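Local coordinates for ribosomal RNA processing protein 6 (Trypanosoma brucei brucei, PDB 4NLC) that probably trims RNA from its 3' end as an exosome-associated 3'-5' exoribonuclease of the RRP6 family, here represented by its catalytic core, at residues 85-90 against 133-138; 149-154 against 169-174; 292-297 against 356-361. The protein carries 1 engineered substitution. One frame throughout, in Å; residues are numbered along the deposited sequence.

Interaction 1: residues 85-90 against 133-138; sequences AVLLNE and YLMAPV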
ATOM      1  N   ALA A  85      22.370  -6.133  -5.898  1.00 26.61           N
ATOM      2  CA  ALA A  85      23.825  -5.894  -5.783  1.00 26.99           C
ATOM      3  C   ALA A  85      24.200  -4.487  -6.223  1.00 31.33           C
ATOM      4  O   ALA A  85      25.113  -3.907  -5.649  1.00 31.67           O
ATOM      5  CB  ALA A  85      24.627  -6.943  -6.547  1.00 27.22           C
ATOM      6  N   VAL A  86      23.488  -3.928  -7.217  1.00 28.31           N
ATOM      7  CA  VAL A  86      23.701  -2.547  -7.671  1.00 28.76           C
ATOM      8  C   VAL A  86      23.333  -1.609  -6.478  1.00 31.83           C
ATOM      9  O   VAL A  86      24.129  -0.755  -6.098  1.00 32.46           O
ATOM     10  CB  VAL A  86      22.856  -2.208  -8.944  1.00 31.83           C
ATOM     11  CG1 VAL A  86      22.692  -0.702  -9.129  1.00 31.09           C
ATOM     12  CG2 VAL A  86      23.457  -2.843 -10.195  1.00 32.11           C
ATOM     13  N   LEU A  87      22.150  -1.819  -5.878  1.00 26.44           N
ATOM     14  CA  LEU A  87      21.669  -1.026  -4.763  1.00 25.11           C
ATOM     15  C   LEU A  87      22.601  -1.039  -3.547  1.00 29.34           C
ATOM     16  O   LEU A  87      22.675  -0.032  -2.831  1.00 27.96           O
ATOM     17  CB  LEU A  87      20.257  -1.442  -4.377  1.00 24.28           C
ATOM     18  CG  LEU A  87      19.141  -1.343  -5.432  1.00 26.13           C
ATOM     19  CD1 LEU A  87      17.822  -1.682  -4.808  1.00 24.05           C
ATOM     20  CD2 LEU A  87      19.078   0.045  -6.113  1.00 27.25           C
ATOM     21  N   LEU A  88      23.339  -2.163  -3.339  1.00 26.59           N
ATOM     22  CA  LEU A  88      24.293  -2.327  -2.239  1.00 26.09           C
ATOM     23  C   LEU A  88      25.524  -1.416  -2.358  1.00 33.98           C
ATOM     24  O   LEU A  88      26.230  -1.265  -1.376  1.00 34.79           O
ATOM     25  CB  LEU A  88      24.716  -3.792  -2.019  1.00 25.49           C
ATOM     26  CG  LEU A  88      23.646  -4.789  -1.490  1.00 30.41           C
ATOM     27  CD1 LEU A  88      24.132  -6.252  -1.640  1.00 30.22           C
ATOM     28  CD2 LEU A  88      23.219  -4.501  -0.046  1.00 30.74           C
ATOM     29  N   ASN A  89      25.782  -0.809  -3.535  1.00 33.34           N
ATOM     30  CA  ASN A  89      26.902   0.121  -3.735  1.00 34.84           C
ATOM     31  C   ASN A  89      26.478   1.608  -3.608  1.00 39.32           C
ATOM     32  O   ASN A  89      27.294   2.506  -3.856  1.00 39.63           O
ATOM     33  CB  ASN A  89      27.586  -0.128  -5.081  1.00 42.03           C
ATOM     34  CG  ASN A  89      28.543  -1.286  -5.081  1.00 76.46           C
ATOM     35  OD1 ASN A  89      29.299  -1.513  -4.128  1.00 68.01           O
ATOM     36  ND2 ASN A  89      28.552  -2.031  -6.172  1.00 76.45           N
ATOM     37  N   GLU A  90      25.203   1.862  -3.226  1.00 34.15           N
ATOM     38  CA  GLU A  90      24.649   3.215  -3.053  1.00 33.33           C
ATOM     39  C   GLU A  90      24.540   3.590  -1.573  1.00 35.26           C
ATOM     40  O   GLU A  90      24.441   2.714  -0.717  1.00 33.82           O
ATOM     41  CB  GLU A  90      23.263   3.315  -3.719  1.00 33.84           C
ATOM     42  CG  GLU A  90      23.218   2.853  -5.174  1.00 39.14           C
ATOM     43  CD  GLU A  90      24.034   3.656  -6.177  1.00 52.29           C
ATOM     44  OE1 GLU A  90      24.462   3.063  -7.192  1.00 57.03           O
ATOM     45  OE2 GLU A  90      24.242   4.871  -5.961  1.00 38.14           O
ATOM     46  N   TYR A 133      11.785 -11.014  -0.936  1.00 28.19           N
ATOM     47  CA  TYR A 133      12.547 -11.156   0.311  1.00 28.37           C
ATOM     48  C   TYR A 133      14.055 -10.934   0.074  1.00 30.05           C
ATOM     49  O   TYR A 133      14.774 -10.541   0.998  1.00 27.39           O
ATOM     50  CB  TYR A 133      12.280 -12.523   0.960  1.00 29.93           C
ATOM     51  CG  TYR A 133      12.846 -13.707   0.196  1.00 33.00           C
ATOM     52  CD1 TYR A 133      14.141 -14.149   0.420  1.00 35.52           C
ATOM     53  CD2 TYR A 133      12.059 -14.428  -0.694  1.00 34.48           C
ATOM     54  CE1 TYR A 133      14.654 -15.263  -0.242  1.00 38.04           C
ATOM     55  CE2 TYR A 133      12.558 -15.551  -1.359  1.00 36.06           C
ATOM     56  CZ  TYR A 133      13.868 -15.945  -1.152  1.00 43.54           C
ATOM     57  OH  TYR A 133      14.392 -17.033  -1.808  1.00 45.94           O
ATOM     58  N   LEU A 134      14.510 -11.162  -1.180  1.00 26.31           N
ATOM     59  CA  LEU A 134      15.909 -10.960  -1.611  1.00 27.20           C
ATOM     60  C   LEU A 134      16.374  -9.512  -1.513  1.00 30.20           C
ATOM     61  O   LEU A 134      17.564  -9.250  -1.584  1.00 29.83           O
ATOM     62  CB  LEU A 134      16.173 -11.524  -3.028  1.00 27.57           C
ATOM     63  CG  LEU A 134      16.050 -13.057  -3.160  1.00 32.58           C
ATOM     64  CD1 LEU A 134      16.066 -13.474  -4.611  1.00 32.22           C
ATOM     65  CD2 LEU A 134      17.123 -13.794  -2.375  1.00 35.75           C
ATOM     66  N   MET A 135      15.441  -8.587  -1.327  1.00 27.23           N
ATOM     67  CA  MET A 135      15.712  -7.163  -1.179  1.00 27.14           C
ATOM     68  C   MET A 135      16.025  -6.811   0.282  1.00 27.56           C
ATOM     69  O   MET A 135      16.482  -5.704   0.529  1.00 28.55           O
ATOM     70  CB  MET A 135      14.507  -6.326  -1.670  1.00 29.33           C
ATOM     71  CG  MET A 135      14.108  -6.631  -3.106  1.00 33.53           C
ATOM     72  SD  MET A 135      13.475  -5.180  -3.938  1.00 38.62           S
ATOM     73  CE  MET A 135      15.051  -4.182  -4.052  1.00 35.02           C
ATOM     74  N   ALA A 136      15.784  -7.737   1.237  1.00 21.14           N
ATOM     75  CA  ALA A 136      16.071  -7.528   2.670  1.00 21.84           C
ATOM     76  C   ALA A 136      17.521  -7.024   2.968  1.00 27.95           C
ATOM     77  O   ALA A 136      17.654  -6.155   3.821  1.00 29.70           O
ATOM     78  CB  ALA A 136      15.743  -8.775   3.494  1.00 22.28           C
ATOM     79  N   PRO A 137      18.608  -7.415   2.261  1.00 25.37           N
ATOM     80  CA  PRO A 137      19.926  -6.807   2.583  1.00 25.30           C
ATOM     81  C   PRO A 137      19.963  -5.288   2.301  1.00 29.80           C
ATOM     82  O   PRO A 137      20.592  -4.553   3.046  1.00 29.73           O
ATOM     83  CB  PRO A 137      20.892  -7.569   1.670  1.00 26.39           C
ATOM     84  CG  PRO A 137      20.203  -8.854   1.361  1.00 29.93           C
ATOM     85  CD  PRO A 137      18.764  -8.465   1.227  1.00 25.71           C
ATOM     86  N   VAL A 138      19.254  -4.820   1.268  1.00 25.64           N
ATOM     87  CA  VAL A 138      19.190  -3.396   0.926  1.00 24.96           C
ATOM     88  C   VAL A 138      18.313  -2.657   1.933  1.00 28.51           C
ATOM     89  O   VAL A 138      18.773  -1.675   2.517  1.00 28.48           O
ATOM     90  CB  VAL A 138      18.760  -3.125  -0.554  1.00 28.32           C
ATOM     91  CG1 VAL A 138      18.637  -1.621  -0.839  1.00 27.58           C
ATOM     92  CG2 VAL A 138      19.744  -3.756  -1.529  1.00 28.64           C
TER
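Leu87 and Val138 meet with their side chains crossing at about a right angle. CB of Leu87 lies against both methyls of Val138, 3.7 Å from CG2 and 3.9 Å from CG1. The valine thus meets the root of the leucine with its whole fork. CG1 of Val138 is anti to its backbone N (chi1 177°), a rotation that sets both methyls against that CB. Further out, CD1 of Leu87 touches the terminal methyl of Met135, 3.8 Å from CE. These two side chains cross obliquely. The methionine chain is bent at both chi2 and chi3, and the bend at chi3 (69°) brings CE round to the leucine. Leu88 reaches the same methyl of Val138 with CD2, 3.9 Å from CG2, and this CD2 lies 4.2 Å from CB of Pro137. CG2 of Val138 is therefore shared by two successive leucines. No hydrogen bond crosses the contact. Leu87 also opens a type I beta turn that runs to Glu90. Leu87, Met135 and Val138 are buried, while Leu88 lies at the exposed margin. The contact joins the last part of helix 77-87 to the 3-10 segment at Met135 and the first part of helix 136-140. Beneath them lies the mixed sheet: Leu87 and Val138 both reach Ile93 of strand 92-100, and Leu87 and Met135 both reach Ile114 of strand 108-115.

Interaction 2: residues 149-154 against 169-174; sequences HGARED and LFDTSI
Asp171 grips the backbone of Gly150 and Ala151 with its two carboxylate oxygens. OD1 accepts from Gly150 N at 2.8 Å. OD2 accepts from Ala151 N at 2.9 Å, in an almost straight bond (177° at the hydrogen). Both N-H groups come from above the carboxylate plane, tilted 40° or slightly more out of it. OD1 has a further donor from its own chain segment: Ser173 N, at 2.9 Å, meets it nearly along the C-O axis. A weak bond from Ile174 N is added. Asp171 is thus the N-cap of helix 172-178 while it holds the neighbouring loop. The cap bond and the two loop bonds would be expected to favour a charged carboxylate, and two bonds to successive amides limit its rotation. CB of Ala151 closes in beside OD2.

The ring of His149 makes the other direct contact. ND1 and OG1 of Thr172 are 2.8 Å apart in a hydrogen bond, with the two side chains crossing at about a right angle. CB of Ser173 lies over one ring face, 4.0 Å from the centroid, a CH-pi contact. Beyond the two segments, His183 O takes a hydrogen bond from NE2 of His149, and Phe148 O is hydrogen-bonded to OG1 of Thr172. Asp171 N is itself hydrogen-bonded to Ser257 OG.

Gly150 has a positive phi (70°), at the bend between strand 145-148 and helix 152-162. That strand and helix form a beta-alpha-beta unit with strand 169-171. Asp171 ties the start of the crossover after strand 145-148 to the start of helix 172-178, so one carboxylate joins both strand-to-helix junctions. The two strands run parallel at one edge of the mixed sheet, in the RNase H-like fold of the 3'-5' exonuclease domain.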
ATOM      1  N   HIS A 149       8.475   9.108  -0.441  1.00 21.59           N
ATOM      2  CA  HIS A 149       7.685  10.332  -0.285  1.00 21.54           C
ATOM      3  C   HIS A 149       6.274   9.963   0.223  1.00 26.50           C
ATOM      4  O   HIS A 149       5.457   9.489  -0.552  1.00 26.51           O
ATOM      5  CB  HIS A 149       7.608  11.137  -1.594  1.00 22.29           C
ATOM      6  CG  HIS A 149       7.047  12.507  -1.377  1.00 25.39           C
ATOM      7  ND1 HIS A 149       7.868  13.602  -1.231  1.00 26.78           N
ATOM      8  CD2 HIS A 149       5.765  12.896  -1.201  1.00 26.69           C
ATOM      9  CE1 HIS A 149       7.063  14.623  -1.000  1.00 26.74           C
ATOM     10  NE2 HIS A 149       5.792  14.245  -0.969  1.00 26.76           N
ATOM     11  N   GLY A 150       6.016  10.174   1.514  1.00 22.78           N
ATOM     12  CA  GLY A 150       4.730   9.841   2.111  1.00 23.83           C
ATOM     13  C   GLY A 150       4.581   8.342   2.168  1.00 29.83           C
ATOM     14  O   GLY A 150       3.806   7.757   1.391  1.00 29.82           O
ATOM     15  N   ALA A 151       5.373   7.725   3.071  1.00 24.85           N
ATOM     16  CA  ALA A 151       5.555   6.277   3.214  1.00 25.08           C
ATOM     17  C   ALA A 151       4.581   5.520   4.143  1.00 28.76           C
ATOM     18  O   ALA A 151       4.787   4.329   4.341  1.00 26.64           O
ATOM     19  CB  ALA A 151       6.985   6.014   3.671  1.00 26.34           C
ATOM     20  N   ARG A 152       3.571   6.174   4.739  1.00 30.11           N
ATOM     21  CA  ARG A 152       2.657   5.491   5.691  1.00 31.96           C
ATOM     22  C   ARG A 152       2.110   4.145   5.153  1.00 36.43           C
ATOM     23  O   ARG A 152       2.300   3.116   5.804  1.00 38.65           O
ATOM     24  CB  ARG A 152       1.523   6.433   6.150  1.00 35.21           C
ATOM     25  CG  ARG A 152       0.570   5.833   7.205  1.00 51.83           C
ATOM     26  CD  ARG A 152       0.672   6.508   8.571  1.00 67.82           C
ATOM     27  NE  ARG A 152       0.343   7.936   8.519  1.00 82.94           N
ATOM     28  CZ  ARG A 152       0.857   8.863   9.325  1.00 98.70           C
ATOM     29  NH1 ARG A 152       1.733   8.526  10.265  1.00 79.74           N
ATOM     30  NH2 ARG A 152       0.502  10.134   9.195  1.00 89.39           N
ATOM     31  N   GLU A 153       1.497   4.145   3.951  1.00 30.72           N
ATOM     32  CA  GLU A 153       0.959   2.934   3.317  1.00 29.47           C
ATOM     33  C   GLU A 153       2.062   1.988   2.840  1.00 31.62           C
ATOM     34  O   GLU A 153       1.968   0.773   3.048  1.00 28.65           O
ATOM     35  CB  GLU A 153      -0.034   3.285   2.199  1.00 31.12           C
ATOM     36  CG  GLU A 153      -1.275   4.005   2.725  1.00 45.98           C
ATOM     37  CD  GLU A 153      -2.640   3.456   2.348  1.00 80.79           C
ATOM     38  OE1 GLU A 153      -3.342   4.116   1.547  1.00 76.36           O
ATOM     39  OE2 GLU A 153      -3.041   2.408   2.910  1.00 78.93           O
ATOM     40  N   ASP A 154       3.142   2.554   2.263  1.00 29.49           N
ATOM     41  CA  ASP A 154       4.276   1.793   1.746  1.00 29.27           C
ATOM     42  C   ASP A 154       4.888   0.882   2.776  1.00 30.13           C
ATOM     43  O   ASP A 154       5.150  -0.290   2.482  1.00 28.40           O
ATOM     44  CB  ASP A 154       5.341   2.727   1.157  1.00 31.98           C
ATOM     45  CG  ASP A 154       4.923   3.385  -0.137  1.00 42.99           C
ATOM     46  OD1 ASP A 154       3.743   3.271  -0.506  1.00 42.36           O
ATOM     47  OD2 ASP A 154       5.792   3.952  -0.815  1.00 57.47           O
ATOM     48  N   LEU A 169      14.852   4.847   7.090  1.00 25.79           N
ATOM     49  CA  LEU A 169      13.884   5.433   6.216  1.00 25.50           C
ATOM     50  C   LEU A 169      14.025   6.945   6.345  1.00 27.80           C
ATOM     51  O   LEU A 169      14.260   7.464   7.446  1.00 26.87           O
ATOM     52  CB  LEU A 169      12.444   5.024   6.669  1.00 25.72           C
ATOM     53  CG  LEU A 169      11.250   5.771   6.006  1.00 29.38           C
ATOM     54  CD1 LEU A 169      11.099   5.383   4.559  1.00 28.50           C
ATOM     55  CD2 LEU A 169       9.947   5.502   6.745  1.00 30.01           C
ATOM     56  N   PHE A 170      13.909   7.642   5.213  1.00 23.53           N
ATOM     57  CA  PHE A 170      13.795   9.095   5.196  1.00 22.63           C
ATOM     58  C   PHE A 170      12.548   9.408   4.369  1.00 27.96           C
ATOM     59  O   PHE A 170      12.461   9.012   3.210  1.00 27.52           O
ATOM     60  CB  PHE A 170      15.043   9.839   4.695  1.00 22.98           C
ATOM     61  CG  PHE A 170      14.931  11.339   4.904  1.00 24.55           C
ATOM     62  CD1 PHE A 170      14.294  12.146   3.966  1.00 25.48           C
ATOM     63  CD2 PHE A 170      15.459  11.943   6.044  1.00 26.21           C
ATOM     64  CE1 PHE A 170      14.215  13.531   4.151  1.00 26.90           C
ATOM     65  CE2 PHE A 170      15.388  13.327   6.220  1.00 28.27           C
ATOM     66  CZ  PHE A 170      14.746  14.109   5.282  1.00 26.14           C
ATOM     67  N   ASP A 171      11.571  10.071   4.989  1.00 24.97           N
ATOM     68  CA  ASP A 171      10.316  10.408   4.334  1.00 23.67           C
ATOM     69  C   ASP A 171      10.312  11.900   3.980  1.00 27.24           C
ATOM     70  O   ASP A 171      10.273  12.749   4.873  1.00 26.49           O
ATOM     71  CB  ASP A 171       9.126  10.013   5.227  1.00 23.91           C
ATOM     72  CG  ASP A 171       7.757  10.104   4.552  1.00 29.33           C
ATOM     73  OD1 ASP A 171       7.548  11.036   3.733  1.00 28.11           O
ATOM     74  OD2 ASP A 171       6.876   9.314   4.908  1.00 30.41           O
ATOM     75  N   THR A 172      10.371  12.207   2.674  1.00 22.79           N
ATOM     76  CA  THR A 172      10.430  13.582   2.167  1.00 22.64           C
ATOM     77  C   THR A 172       9.116  14.369   2.415  1.00 25.75           C
ATOM     78  O   THR A 172       9.142  15.604   2.455  1.00 26.80           O
ATOM     79  CB  THR A 172      10.884  13.627   0.692  1.00 25.84           C
ATOM     80  OG1 THR A 172      10.171  12.657  -0.057  1.00 23.42           O
ATOM     81  CG2 THR A 172      12.366  13.392   0.538  1.00 17.99           C
ATOM     82  N   SER A 173       7.992  13.663   2.611  1.00 20.88           N
ATOM     83  CA  SER A 173       6.732  14.314   2.912  1.00 21.31           C
ATOM     84  C   SER A 173       6.777  14.803   4.379  1.00 25.79           C
ATOM     85  O   SER A 173       6.353  15.923   4.654  1.00 24.75           O
ATOM     86  CB  SER A 173       5.562  13.369   2.653  1.00 25.27           C
ATOM     87  OG  SER A 173       4.338  13.981   3.017  1.00 35.05           O
ATOM     88  N   ILE A 174       7.367  14.003   5.293  1.00 23.76           N
ATOM     89  CA  ILE A 174       7.534  14.392   6.704  1.00 24.79           C
ATOM     90  C   ILE A 174       8.462  15.617   6.776  1.00 30.67           C
ATOM     91  O   ILE A 174       8.170  16.538   7.536  1.00 32.81           O
ATOM     92  CB  ILE A 174       7.975  13.213   7.627  1.00 27.55           C
ATOM     93  CG1 ILE A 174       6.867  12.117   7.702  1.00 27.20           C
ATOM     94  CG2 ILE A 174       8.357  13.712   9.041  1.00 26.35           C
ATOM     95  CD1 ILE A 174       7.250  10.885   8.537  1.00 23.59           C
TER

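Interaction 3: residues 292-297 against 356-361; sequences LQVARE and QIVKDA
Water 1 bridges Gln293 and Ile357 between the two segments. It donates to the backbone oxygen Ile357 O at 2.8 Å and accepts from Gln293 NE2 at 3.1 Å. The glutamine arm is extended: CG is anti to the backbone N (chi1 179°), and the chain stays straight beyond it. The amide therefore reaches across to segment 356-361, where NE2 also comes 3.8 Å from CB of Ala361. No direct hydrogen bond joins the segments.

Beside the water, the apolar contact is close. CG2 of Val294 meets CB of Ala361 at 3.4 Å, tighter than usual van der Waals contact for two carbons. CG1, the other branch of this valine, is turned to Val358 and lies 4.3 Å from its CG2. The fork thus spans two residues of segment 356-361. One turn further along, CB of Glu297 packs against CG2 of Ile357 at 3.7 Å. CD1 of the same isoleucine lies near Glu297 O. Within segment 356-361, Gln356 NE2 donates to Asp360 OD1, a bond between side chains one helical turn apart.

Helices 289-309 and 351-359 belong to the HRDC domain. Ile325 of helix 319-328 touches both Val294 and Val358, and Trp301 and Ile298 of helix 289-309 touch Ile357. The contact thus has an apolar, buried side formed by Val294 and Ala361, and a more exposed rim, where the amide of Gln293 holds the water and CB of Glu297 packs on Ile357. The water gives a backbone carbonyl near the end of helix 351-359 a partner, and ties it to the opposing helix through one water molecule rather than a direct bond.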
ATOM      1  N   LEU A 292     -32.640  -1.767  10.216  1.00 32.29           N
ATOM      2  CA  LEU A 292     -31.334  -1.591  10.845  1.00 32.75           C
ATOM      3  C   LEU A 292     -30.659  -2.948  11.033  1.00 36.20           C
ATOM      4  O   LEU A 292     -29.451  -3.061  10.824  1.00 36.35           O
ATOM      5  CB  LEU A 292     -31.456  -0.841  12.189  1.00 33.14           C
ATOM      6  CG  LEU A 292     -31.736   0.667  12.107  1.00 38.18           C
ATOM      7  CD1 LEU A 292     -32.089   1.242  13.475  1.00 39.17           C
ATOM      8  CD2 LEU A 292     -30.572   1.427  11.484  1.00 39.89           C
ATOM      9  N   GLN A 293     -31.440  -3.973  11.422  1.00 32.69           N
ATOM     10  CA  GLN A 293     -30.947  -5.350  11.599  1.00 33.56           C
ATOM     11  C   GLN A 293     -30.474  -5.890  10.251  1.00 36.09           C
ATOM     12  O   GLN A 293     -29.400  -6.499  10.178  1.00 36.48           O
ATOM     13  CB  GLN A 293     -32.036  -6.250  12.219  1.00 35.31           C
ATOM     14  CG  GLN A 293     -31.643  -7.717  12.419  1.00 53.58           C
ATOM     15  CD  GLN A 293     -32.814  -8.583  12.851  1.00 64.07           C
ATOM     16  OE1 GLN A 293     -33.646  -8.201  13.686  1.00 61.08           O
ATOM     17  NE2 GLN A 293     -32.882  -9.788  12.321  1.00 47.88           N
ATOM     18  N   VAL A 294     -31.264  -5.639   9.189  1.00 30.61           N
ATOM     19  CA  VAL A 294     -30.932  -6.042   7.824  1.00 30.13           C
ATOM     20  C   VAL A 294     -29.671  -5.304   7.334  1.00 33.41           C
ATOM     21  O   VAL A 294     -28.809  -5.941   6.740  1.00 34.36           O
ATOM     22  CB  VAL A 294     -32.130  -5.939   6.840  1.00 33.02           C
ATOM     23  CG1 VAL A 294     -31.684  -6.156   5.392  1.00 31.83           C
ATOM     24  CG2 VAL A 294     -33.197  -6.959   7.204  1.00 33.27           C
ATOM     25  N   ALA A 295     -29.544  -4.000   7.616  1.00 28.55           N
ATOM     26  CA  ALA A 295     -28.345  -3.229   7.232  1.00 29.14           C
ATOM     27  C   ALA A 295     -27.069  -3.888   7.785  1.00 31.52           C
ATOM     28  O   ALA A 295     -26.148  -4.135   7.023  1.00 29.42           O
ATOM     29  CB  ALA A 295     -28.445  -1.786   7.737  1.00 29.81           C
ATOM     30  N   ARG A 296     -27.069  -4.236   9.092  1.00 29.72           N
ATOM     31  CA  ARG A 296     -25.949  -4.831   9.812  1.00 30.86           C
ATOM     32  C   ARG A 296     -25.574  -6.208   9.292  1.00 35.90           C
ATOM     33  O   ARG A 296     -24.383  -6.466   9.053  1.00 36.51           O
ATOM     34  CB  ARG A 296     -26.247  -4.868  11.321  1.00 33.15           C
ATOM     35  CG  ARG A 296     -25.180  -5.590  12.171  1.00 40.53           C
ATOM     36  CD  ARG A 296     -25.505  -5.540  13.655  1.00 46.83           C
ATOM     37  NE  ARG A 296     -24.664  -6.458  14.428  1.00 56.76           N
ATOM     38  CZ  ARG A 296     -24.588  -6.464  15.757  1.00 74.74           C
ATOM     39  NH1 ARG A 296     -25.289  -5.592  16.475  1.00 72.71           N
ATOM     40  NH2 ARG A 296     -23.796  -7.331  16.379  1.00 46.03           N
ATOM     41  N   GLU A 297     -26.580  -7.088   9.124  1.00 32.68           N
ATOM     42  CA  GLU A 297     -26.391  -8.469   8.661  1.00 32.34           C
ATOM     43  C   GLU A 297     -25.913  -8.538   7.203  1.00 33.69           C
ATOM     44  O   GLU A 297     -25.045  -9.353   6.911  1.00 33.66           O
ATOM     45  CB  GLU A 297     -27.640  -9.330   8.898  1.00 34.12           C
ATOM     46  CG  GLU A 297     -28.036  -9.534  10.355  1.00 48.18           C
ATOM     47  CD  GLU A 297     -27.119 -10.402  11.194  1.00 81.66           C
ATOM     48  OE1 GLU A 297     -26.759 -11.511  10.739  1.00 88.81           O
ATOM     49  OE2 GLU A 297     -26.785  -9.983  12.327  1.00 81.18           O
ATOM     50  N   GLN A 356     -32.387 -14.941   2.599  1.00 33.32           N
ATOM     51  CA  GLN A 356     -32.693 -15.524   3.913  1.00 33.77           C
ATOM     52  C   GLN A 356     -32.532 -14.479   5.029  1.00 35.98           C
ATOM     53  O   GLN A 356     -33.348 -14.443   5.967  1.00 34.92           O
ATOM     54  CB  GLN A 356     -31.830 -16.779   4.186  1.00 35.90           C
ATOM     55  CG  GLN A 356     -32.452 -17.729   5.219  1.00 39.50           C
ATOM     56  CD  GLN A 356     -33.916 -18.005   4.967  1.00 59.17           C
ATOM     57  OE1 GLN A 356     -34.326 -18.529   3.913  1.00 57.24           O
ATOM     58  NE2 GLN A 356     -34.739 -17.628   5.925  1.00 48.33           N
ATOM     59  N   ILE A 357     -31.492 -13.613   4.898  1.00 31.79           N
ATOM     60  CA  ILE A 357     -31.192 -12.508   5.823  1.00 31.28           C
ATOM     61  C   ILE A 357     -32.422 -11.609   5.954  1.00 34.37           C
ATOM     62  O   ILE A 357     -32.834 -11.300   7.067  1.00 35.06           O
ATOM     63  CB  ILE A 357     -29.909 -11.713   5.406  1.00 32.94           C
ATOM     64  CG1 ILE A 357     -28.628 -12.528   5.720  1.00 33.60           C
ATOM     65  CG2 ILE A 357     -29.861 -10.311   6.071  1.00 31.92           C
ATOM     66  CD1 ILE A 357     -27.303 -12.025   5.013  1.00 27.26           C
ATOM     67  N   VAL A 358     -33.008 -11.222   4.816  1.00 30.16           N
ATOM     68  CA  VAL A 358     -34.199 -10.381   4.738  1.00 29.77           C
ATOM     69  C   VAL A 358     -35.415 -11.098   5.330  1.00 36.21           C
ATOM     70  O   VAL A 358     -36.174 -10.480   6.079  1.00 34.91           O
ATOM     71  CB  VAL A 358     -34.474  -9.908   3.284  1.00 32.12           C
ATOM     72  CG1 VAL A 358     -35.755  -9.061   3.217  1.00 30.91           C
ATOM     73  CG2 VAL A 358     -33.282  -9.133   2.726  1.00 30.76           C
ATOM     74  N   LYS A 359     -35.616 -12.383   4.960  1.00 35.88           N
ATOM     75  CA  LYS A 359     -36.740 -13.203   5.419  1.00 37.72           C
ATOM     76  C   LYS A 359     -36.769 -13.361   6.931  1.00 45.30           C
ATOM     77  O   LYS A 359     -37.842 -13.278   7.514  1.00 47.13           O
ATOM     78  CB  LYS A 359     -36.747 -14.574   4.732  1.00 41.54           C
ATOM     79  CG  LYS A 359     -37.282 -14.554   3.313  1.00 54.11           C
ATOM     80  CD  LYS A 359     -36.998 -15.861   2.610  1.00 63.87           C
ATOM     81  CE  LYS A 359     -37.522 -15.861   1.203  1.00 77.32           C
ATOM     82  NZ  LYS A 359     -37.054 -17.050   0.450  1.00 91.94           N
ATOM     83  N   ASP A 360     -35.605 -13.536   7.573  1.00 44.52           N
ATOM     84  CA  ASP A 360     -35.517 -13.690   9.036  1.00 45.58           C
ATOM     85  C   ASP A 360     -35.816 -12.394   9.810  1.00 49.85           C
ATOM     86  O   ASP A 360     -36.055 -12.438  11.026  1.00 50.54           O
ATOM     87  CB  ASP A 360     -34.154 -14.292   9.443  1.00 48.06           C
ATOM     88  CG  ASP A 360     -33.860 -15.678   8.880  1.00 58.90           C
ATOM     89  OD1 ASP A 360     -34.804 -16.344   8.411  1.00 60.70           O
ATOM     90  OD2 ASP A 360     -32.690 -16.096   8.919  1.00 68.06           O
ATOM     91  N   ALA A 361     -35.856 -11.249   9.100  1.00 45.66           N
ATOM     92  CA  ALA A 361     -36.133  -9.946   9.703  1.00 44.70           C
ATOM     93  C   ALA A 361     -37.540  -9.374   9.439  1.00 48.38           C
ATOM     94  O   ALA A 361     -37.984  -8.527  10.216  1.00 48.76           O
ATOM     95  CB  ALA A 361     -35.076  -8.947   9.283  1.00 44.53           C
TER
HETATM   96  O   HOH W   1     -31.753 -10.767   9.595  1.00 45.33           O

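Interactions 1 and 2 both lie in the 3'-5' exonuclease domain, with centres 19 Å apart and nearest atoms about 9 Å apart. Interaction 3 is in the HRDC domain, on the opposite side of the chain's centre, about 43 Å from interaction 2 and 53 Å from interaction 1 between centres. Interactions 1 and 2 are mostly buried; interaction 3 is only partly so. Interactions 1 and 2 pack around the same mixed sheet but use different elements: helix ends in interaction 1, strand-to-helix junctions in interaction 2. Interaction 1 is wholly apolar, interaction 2 rests on direct hydrogen bonds, most of them to one carboxylate, and interaction 3 combines methyl contacts with a water bridge.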